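Local coordinates for protein Poly(A) ribonuclease POP2 (Saccharomyces cerevisiae, PDB 1UOC) that degrades poly(A) tails of mRNA from the 3' end as a probably catalytic, divalent-metal-dependent nuclease subunit of the CCR4-NOT deadenylase complex, at residues Asn12-Trp20 against Lys92-Asn103. Numbering follows the deposited sequence.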
ATOM      1  N   ASN A  12     -17.149   4.946  11.101  1.00 41.54           N
ATOM      2  CA  ASN A  12     -16.984   5.556   9.786  1.00 42.57           C
ATOM      3  C   ASN A  12     -15.570   5.473   9.197  1.00 41.64           C
ATOM      4  O   ASN A  12     -15.349   5.820   8.038  1.00 42.41           O
ATOM      5  CB  ASN A  12     -17.506   7.006   9.823  1.00 45.98           C
ATOM      6  CG  ASN A  12     -16.467   8.037   9.395  1.00 51.73           C
ATOM      7  OD1 ASN A  12     -15.592   8.413  10.182  1.00 55.25           O
ATOM      8  ND2 ASN A  12     -16.567   8.506   8.143  1.00 50.82           N
ATOM      9  N   TYR A  13     -14.612   5.002   9.987  1.00 40.13           N
ATOM     10  CA  TYR A  13     -13.248   4.855   9.496  1.00 38.48           C
ATOM     11  C   TYR A  13     -13.160   3.590   8.647  1.00 38.97           C
ATOM     12  O   TYR A  13     -12.264   3.454   7.809  1.00 40.83           O
ATOM     13  CB  TYR A  13     -12.247   4.712  10.649  1.00 36.65           C
ATOM     14  CG  TYR A  13     -11.874   5.974  11.383  1.00 33.29           C
ATOM     15  CD1 TYR A  13     -10.718   6.019  12.162  1.00 35.35           C
ATOM     16  CD2 TYR A  13     -12.663   7.116  11.313  1.00 34.55           C
ATOM     17  CE1 TYR A  13     -10.351   7.173  12.850  1.00 32.29           C
ATOM     18  CE2 TYR A  13     -12.307   8.277  12.002  1.00 33.24           C
ATOM     19  CZ  TYR A  13     -11.149   8.293  12.763  1.00 33.90           C
ATOM     20  OH  TYR A  13     -10.773   9.437  13.424  1.00 34.25           O
ATOM     21  N   LEU A  14     -14.089   2.663   8.867  1.00 36.80           N
ATOM     22  CA  LEU A  14     -14.080   1.391   8.157  1.00 37.15           C
ATOM     23  C   LEU A  14     -14.993   1.349   6.929  1.00 39.99           C
ATOM     24  O   LEU A  14     -15.738   0.394   6.717  1.00 42.63           O
ATOM     25  CB  LEU A  14     -14.442   0.271   9.136  1.00 35.86           C
ATOM     26  CG  LEU A  14     -13.722   0.344  10.497  1.00 35.04           C
ATOM     27  CD1 LEU A  14     -14.203  -0.785  11.405  1.00 34.00           C
ATOM     28  CD2 LEU A  14     -12.206   0.272  10.296  1.00 31.12           C
ATOM     29  N   PHE A  15     -14.911   2.394   6.116  1.00 40.36           N
ATOM     30  CA  PHE A  15     -15.698   2.504   4.899  1.00 38.71           C
ATOM     31  C   PHE A  15     -14.719   2.678   3.741  1.00 37.58           C
ATOM     32  O   PHE A  15     -13.840   3.537   3.803  1.00 36.62           O
ATOM     33  CB  PHE A  15     -16.621   3.726   4.983  1.00 41.15           C
ATOM     34  CG  PHE A  15     -17.258   4.088   3.675  1.00 45.42           C
ATOM     35  CD1 PHE A  15     -18.252   3.283   3.126  1.00 46.41           C
ATOM     36  CD2 PHE A  15     -16.832   5.207   2.965  1.00 46.02           C
ATOM     37  CE1 PHE A  15     -18.815   3.585   1.877  1.00 48.54           C
ATOM     38  CE2 PHE A  15     -17.385   5.522   1.713  1.00 48.08           C
ATOM     39  CZ  PHE A  15     -18.378   4.707   1.168  1.00 48.89           C
ATOM     40  N   VAL A  16     -14.870   1.866   2.696  1.00 35.47           N
ATOM     41  CA  VAL A  16     -14.006   1.931   1.519  1.00 33.86           C
ATOM     42  C   VAL A  16     -14.765   2.422   0.286  1.00 34.37           C
ATOM     43  O   VAL A  16     -15.730   1.790  -0.140  1.00 34.95           O
ATOM     44  CB  VAL A  16     -13.417   0.548   1.171  1.00 34.10           C
ATOM     45  CG1 VAL A  16     -12.544   0.659  -0.065  1.00 33.46           C
ATOM     46  CG2 VAL A  16     -12.621  -0.002   2.335  1.00 30.24           C
ATOM     47  N   ARG A  17     -14.340   3.539  -0.295  1.00 34.08           N
ATOM     48  CA  ARG A  17     -15.017   4.038  -1.483  1.00 33.28           C
ATOM     49  C   ARG A  17     -14.417   3.379  -2.710  1.00 33.51           C
ATOM     50  O   ARG A  17     -13.203   3.428  -2.911  1.00 31.96           O
ATOM     51  CB  ARG A  17     -14.863   5.551  -1.628  1.00 34.71           C
ATOM     52  CG  ARG A  17     -15.311   6.064  -2.999  1.00 36.43           C
ATOM     53  CD  ARG A  17     -16.774   6.486  -3.001  1.00 39.64           C
ATOM     54  NE  ARG A  17     -16.937   7.853  -2.502  1.00 41.35           N
ATOM     55  CZ  ARG A  17     -17.851   8.226  -1.611  1.00 42.86           C
ATOM     56  NH1 ARG A  17     -18.697   7.339  -1.111  1.00 42.56           N
ATOM     57  NH2 ARG A  17     -17.915   9.489  -1.206  1.00 43.81           N
ATOM     58  N   ASP A  18     -15.270   2.753  -3.513  1.00 33.37           N
ATOM     59  CA  ASP A  18     -14.837   2.107  -4.736  1.00 35.19           C
ATOM     60  C   ASP A  18     -14.682   3.184  -5.793  1.00 33.63           C
ATOM     61  O   ASP A  18     -15.501   4.107  -5.878  1.00 34.35           O
ATOM     62  CB  ASP A  18     -15.868   1.084  -5.209  1.00 38.48           C
ATOM     63  CG  ASP A  18     -15.522  -0.324  -4.789  1.00 44.88           C
ATOM     64  OD1 ASP A  18     -14.487  -0.854  -5.252  1.00 47.30           O
ATOM     65  OD2 ASP A  18     -16.283  -0.904  -3.989  1.00 51.01           O
ATOM     66  N   VAL A  19     -13.619   3.078  -6.577  1.00 30.83           N
ATOM     67  CA  VAL A  19     -13.365   4.042  -7.631  1.00 30.19           C
ATOM     68  C   VAL A  19     -13.280   3.303  -8.963  1.00 32.49           C
ATOM     69  O   VAL A  19     -12.641   2.251  -9.066  1.00 31.46           O
ATOM     70  CB  VAL A  19     -12.043   4.817  -7.384  1.00 28.00           C
ATOM     71  CG1 VAL A  19     -11.938   5.996  -8.344  1.00 24.92           C
ATOM     72  CG2 VAL A  19     -11.979   5.309  -5.938  1.00 28.36           C
ATOM     73  N   TRP A  20     -13.964   3.857  -9.963  1.00 34.08           N
ATOM     74  CA  TRP A  20     -13.990   3.320 -11.315  1.00 34.77           C
ATOM     75  C   TRP A  20     -13.679   4.510 -12.202  1.00 36.52           C
ATOM     76  O   TRP A  20     -13.336   5.568 -11.692  1.00 37.11           O
ATOM     77  CB  TRP A  20     -15.373   2.732 -11.648  1.00 33.54           C
ATOM     78  CG  TRP A  20     -15.783   1.663 -10.683  1.00 30.30           C
ATOM     79  CD1 TRP A  20     -16.420   1.843  -9.487  1.00 29.75           C
ATOM     80  CD2 TRP A  20     -15.484   0.265 -10.769  1.00 27.72           C
ATOM     81  NE1 TRP A  20     -16.530   0.649  -8.823  1.00 28.01           N
ATOM     82  CE2 TRP A  20     -15.964  -0.337  -9.583  1.00 28.25           C
ATOM     83  CE3 TRP A  20     -14.855  -0.534 -11.724  1.00 29.18           C
ATOM     84  CZ2 TRP A  20     -15.836  -1.702  -9.329  1.00 26.84           C
ATOM     85  CZ3 TRP A  20     -14.726  -1.897 -11.477  1.00 30.10           C
ATOM     86  CH2 TRP A  20     -15.214  -2.467 -10.285  1.00 30.64           C
ATOM     87  N   LYS A  92      -9.022  10.219  11.197  1.00 35.90           N
ATOM     88  CA  LYS A  92      -9.519  10.321   9.835  1.00 35.64           C
ATOM     89  C   LYS A  92     -10.704  11.283   9.808  1.00 37.93           C
ATOM     90  O   LYS A  92     -11.300  11.574  10.846  1.00 39.10           O
ATOM     91  CB  LYS A  92      -9.946   8.938   9.342  1.00 33.55           C
ATOM     92  CG  LYS A  92      -8.782   7.941   9.155  1.00 30.81           C
ATOM     93  CD  LYS A  92      -9.317   6.525   8.843  1.00 28.32           C
ATOM     94  CE  LYS A  92      -8.323   5.676   8.044  1.00 29.21           C
ATOM     95  NZ  LYS A  92      -8.214   6.086   6.599  1.00 25.47           N
ATOM     96  N   PRO A  93     -11.044  11.820   8.627  1.00 37.53           N
ATOM     97  CA  PRO A  93     -12.178  12.742   8.545  1.00 40.39           C
ATOM     98  C   PRO A  93     -13.471  12.067   8.996  1.00 44.20           C
ATOM     99  O   PRO A  93     -13.722  10.914   8.642  1.00 45.13           O
ATOM    100  CB  PRO A  93     -12.194  13.136   7.068  1.00 41.05           C
ATOM    101  CG  PRO A  93     -11.468  12.000   6.382  1.00 36.45           C
ATOM    102  CD  PRO A  93     -10.360  11.716   7.330  1.00 36.60           C
ATOM    103  N   ASP A  94     -14.284  12.778   9.784  1.00 47.30           N
ATOM    104  CA  ASP A  94     -15.541  12.224  10.294  1.00 49.38           C
ATOM    105  C   ASP A  94     -16.623  12.102   9.225  1.00 48.85           C
ATOM    106  O   ASP A  94     -17.585  11.349   9.378  1.00 48.12           O
ATOM    107  CB  ASP A  94     -16.061  13.058  11.475  1.00 54.20           C
ATOM    108  CG  ASP A  94     -15.147  12.980  12.702  1.00 57.23           C
ATOM    109  OD1 ASP A  94     -14.663  11.870  13.020  1.00 59.31           O
ATOM    110  OD2 ASP A  94     -14.930  14.025  13.355  1.00 57.70           O
ATOM    111  N   ASN A  95     -16.459  12.842   8.139  1.00 49.03           N
ATOM    112  CA  ASN A  95     -17.400  12.793   7.033  1.00 49.45           C
ATOM    113  C   ASN A  95     -16.682  12.422   5.746  1.00 48.28           C
ATOM    114  O   ASN A  95     -15.553  12.840   5.516  1.00 51.15           O
ATOM    115  CB  ASN A  95     -18.087  14.144   6.839  1.00 52.68           C
ATOM    116  CG  ASN A  95     -19.362  14.268   7.641  1.00 56.81           C
ATOM    117  OD1 ASN A  95     -20.324  14.895   7.196  1.00 59.80           O
ATOM    118  ND2 ASN A  95     -19.382  13.674   8.833  1.00 58.16           N
ATOM    119  N   GLY A  96     -17.340  11.640   4.904  1.00 45.57           N
ATOM    120  CA  GLY A  96     -16.735  11.261   3.642  1.00 41.89           C
ATOM    121  C   GLY A  96     -15.742  10.122   3.759  1.00 39.98           C
ATOM    122  O   GLY A  96     -15.363   9.722   4.867  1.00 38.91           O
ATOM    123  N   PRO A  97     -15.294   9.586   2.613  1.00 37.15           N
ATOM    124  CA  PRO A  97     -14.336   8.482   2.510  1.00 35.53           C
ATOM    125  C   PRO A  97     -12.892   8.865   2.847  1.00 33.11           C
ATOM    126  O   PRO A  97     -12.427   9.965   2.549  1.00 31.63           O
ATOM    127  CB  PRO A  97     -14.487   8.044   1.059  1.00 36.07           C
ATOM    128  CG  PRO A  97     -14.720   9.361   0.369  1.00 35.92           C
ATOM    129  CD  PRO A  97     -15.749  10.003   1.277  1.00 35.09           C
ATOM    130  N   SER A  98     -12.188   7.912   3.436  1.00 30.23           N
ATOM    131  CA  SER A  98     -10.806   8.091   3.836  1.00 29.95           C
ATOM    132  C   SER A  98      -9.974   6.910   3.282  1.00 28.17           C
ATOM    133  O   SER A  98      -8.765   6.807   3.512  1.00 25.49           O
ATOM    134  CB  SER A  98     -10.758   8.106   5.357  1.00 28.43           C
ATOM    135  OG  SER A  98      -9.570   8.682   5.799  1.00 34.20           O
ATOM    136  N   THR A  99     -10.644   6.007   2.575  1.00 28.04           N
ATOM    137  CA  THR A  99      -9.985   4.849   1.984  1.00 26.55           C
ATOM    138  C   THR A  99     -10.610   4.632   0.624  1.00 25.54           C
ATOM    139  O   THR A  99     -11.823   4.723   0.471  1.00 25.55           O
ATOM    140  CB  THR A  99     -10.173   3.578   2.843  1.00 25.04           C
ATOM    141  OG1 THR A  99      -9.571   3.780   4.120  1.00 25.61           O
ATOM    142  CG2 THR A  99      -9.485   2.371   2.176  1.00 23.56           C
ATOM    143  N   TRP A 100      -9.777   4.339  -0.362  1.00 25.73           N
ATOM    144  CA  TRP A 100     -10.244   4.153  -1.720  1.00 24.17           C
ATOM    145  C   TRP A 100      -9.720   2.850  -2.276  1.00 27.59           C
ATOM    146  O   TRP A 100      -8.632   2.397  -1.908  1.00 23.99           O
ATOM    147  CB  TRP A 100      -9.722   5.292  -2.603  1.00 24.85           C
ATOM    148  CG  TRP A 100     -10.293   6.645  -2.262  1.00 26.69           C
ATOM    149  CD1 TRP A 100     -11.405   7.225  -2.803  1.00 24.66           C
ATOM    150  CD2 TRP A 100      -9.822   7.543  -1.249  1.00 24.89           C
ATOM    151  NE1 TRP A 100     -11.657   8.424  -2.188  1.00 27.25           N
ATOM    152  CE2 TRP A 100     -10.704   8.644  -1.225  1.00 26.68           C
ATOM    153  CE3 TRP A 100      -8.744   7.516  -0.351  1.00 24.15           C
ATOM    154  CZ2 TRP A 100     -10.542   9.717  -0.339  1.00 25.28           C
ATOM    155  CZ3 TRP A 100      -8.582   8.577   0.528  1.00 26.60           C
ATOM    156  CH2 TRP A 100      -9.480   9.665   0.529  1.00 27.94           C
ATOM    157  N   GLN A 101     -10.506   2.255  -3.165  1.00 27.68           N
ATOM    158  CA  GLN A 101     -10.109   1.041  -3.845  1.00 29.26           C
ATOM    159  C   GLN A 101     -10.263   1.344  -5.313  1.00 29.88           C
ATOM    160  O   GLN A 101     -11.374   1.386  -5.828  1.00 29.68           O
ATOM    161  CB  GLN A 101     -10.985  -0.156  -3.486  1.00 29.51           C
ATOM    162  CG  GLN A 101     -10.466  -1.442  -4.148  1.00 30.98           C
ATOM    163  CD  GLN A 101     -11.207  -2.688  -3.701  1.00 28.33           C
ATOM    164  OE1 GLN A 101     -12.282  -2.993  -4.195  1.00 36.38           O
ATOM    165  NE2 GLN A 101     -10.630  -3.409  -2.761  1.00 30.75           N
ATOM    166  N   PHE A 102      -9.142   1.575  -5.980  1.00 29.25           N
ATOM    167  CA  PHE A 102      -9.163   1.862  -7.399  1.00 31.15           C
ATOM    168  C   PHE A 102      -9.222   0.549  -8.178  1.00 33.22           C
ATOM    169  O   PHE A 102      -8.421  -0.356  -7.957  1.00 33.14           O
ATOM    170  CB  PHE A 102      -7.915   2.659  -7.788  1.00 30.51           C
ATOM    171  CG  PHE A 102      -7.786   3.985  -7.069  1.00 29.89           C
ATOM    172  CD1 PHE A 102      -7.188   4.059  -5.811  1.00 28.20           C
ATOM    173  CD2 PHE A 102      -8.267   5.150  -7.650  1.00 28.12           C
ATOM    174  CE1 PHE A 102      -7.070   5.277  -5.144  1.00 27.05           C
ATOM    175  CE2 PHE A 102      -8.155   6.378  -6.992  1.00 31.81           C
ATOM    176  CZ  PHE A 102      -7.553   6.438  -5.733  1.00 28.12           C
ATOM    177  N   ASN A 103     -10.184   0.447  -9.087  1.00 34.84           N
ATOM    178  CA  ASN A 103     -10.354  -0.759  -9.892  1.00 33.57           C
ATOM    179  C   ASN A 103      -9.892  -0.444 -11.318  1.00 34.55           C
ATOM    180  O   ASN A 103     -10.386   0.484 -11.951  1.00 33.73           O
ATOM    181  CB  ASN A 103     -11.821  -1.182  -9.851  1.00 33.26           C
ATOM    182  CG  ASN A 103     -12.319  -1.435  -8.427  1.00 32.95           C
ATOM    183  OD1 ASN A 103     -12.932  -0.566  -7.799  1.00 34.91           O
ATOM    184  ND2 ASN A 103     -12.046  -2.625  -7.911  1.00 31.63           N
TER
HETATM  185  O   HOH W   1     -10.927   4.966   6.023  1.00 20.72           O
HETATM  186  O   HOH W   2     -13.288   6.024   4.836  1.00 36.49           O
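With CG opposite the carbonyl carbon (chi1 -77°), Tyr13 brings its ring up against Lys92, whose own CG takes the same setting (chi1 -68°) and whose CB sits over the middle of one ring face, 3.6 Å from the Tyr13 centroid, a CH-pi contact. Past CB the lysine chain crosses the ring, CD near Tyr13 CG. The tyrosine hydroxyl accepts a nearly straight bond from the backbone, Lys92 N to Tyr13 OH at 2.9 Å. A leucine in place of Tyr13 would probably leave this amide without its acceptor and the methylenes of Lys92 without a flat surface to lie on. The lysine chain bends at its last torsion, and NZ donates to Ser98 OG, Ser84 OG and Leu85 O; a water joins it to Tyr13 O and Thr99 OG1. Strand 17-19 pairs in parallel with strand 99-103 at an edge of the mixed sheet in this DEDD nuclease domain of the RNase H-like clan, four backbone bonds running from Arg17 N-Thr99 O (2.9 Å) to Asn103 N-Val19 O (3.0 Å). On the face covered by helix 24-34, Val19 CG2 meets the Trp100 ring edge at CD1 (3.7 Å) and lies over a face of Phe102. Arg17 lays one guanidinium face over Pro97, while its NE forms a salt bridge with Glu27 OE1, and Glu27 OE2 accepts a hydrogen bond from Trp100 NE1. At the far end Asn103 CB rests 3.6 Å from the centroid of the six-membered ring of Trp20.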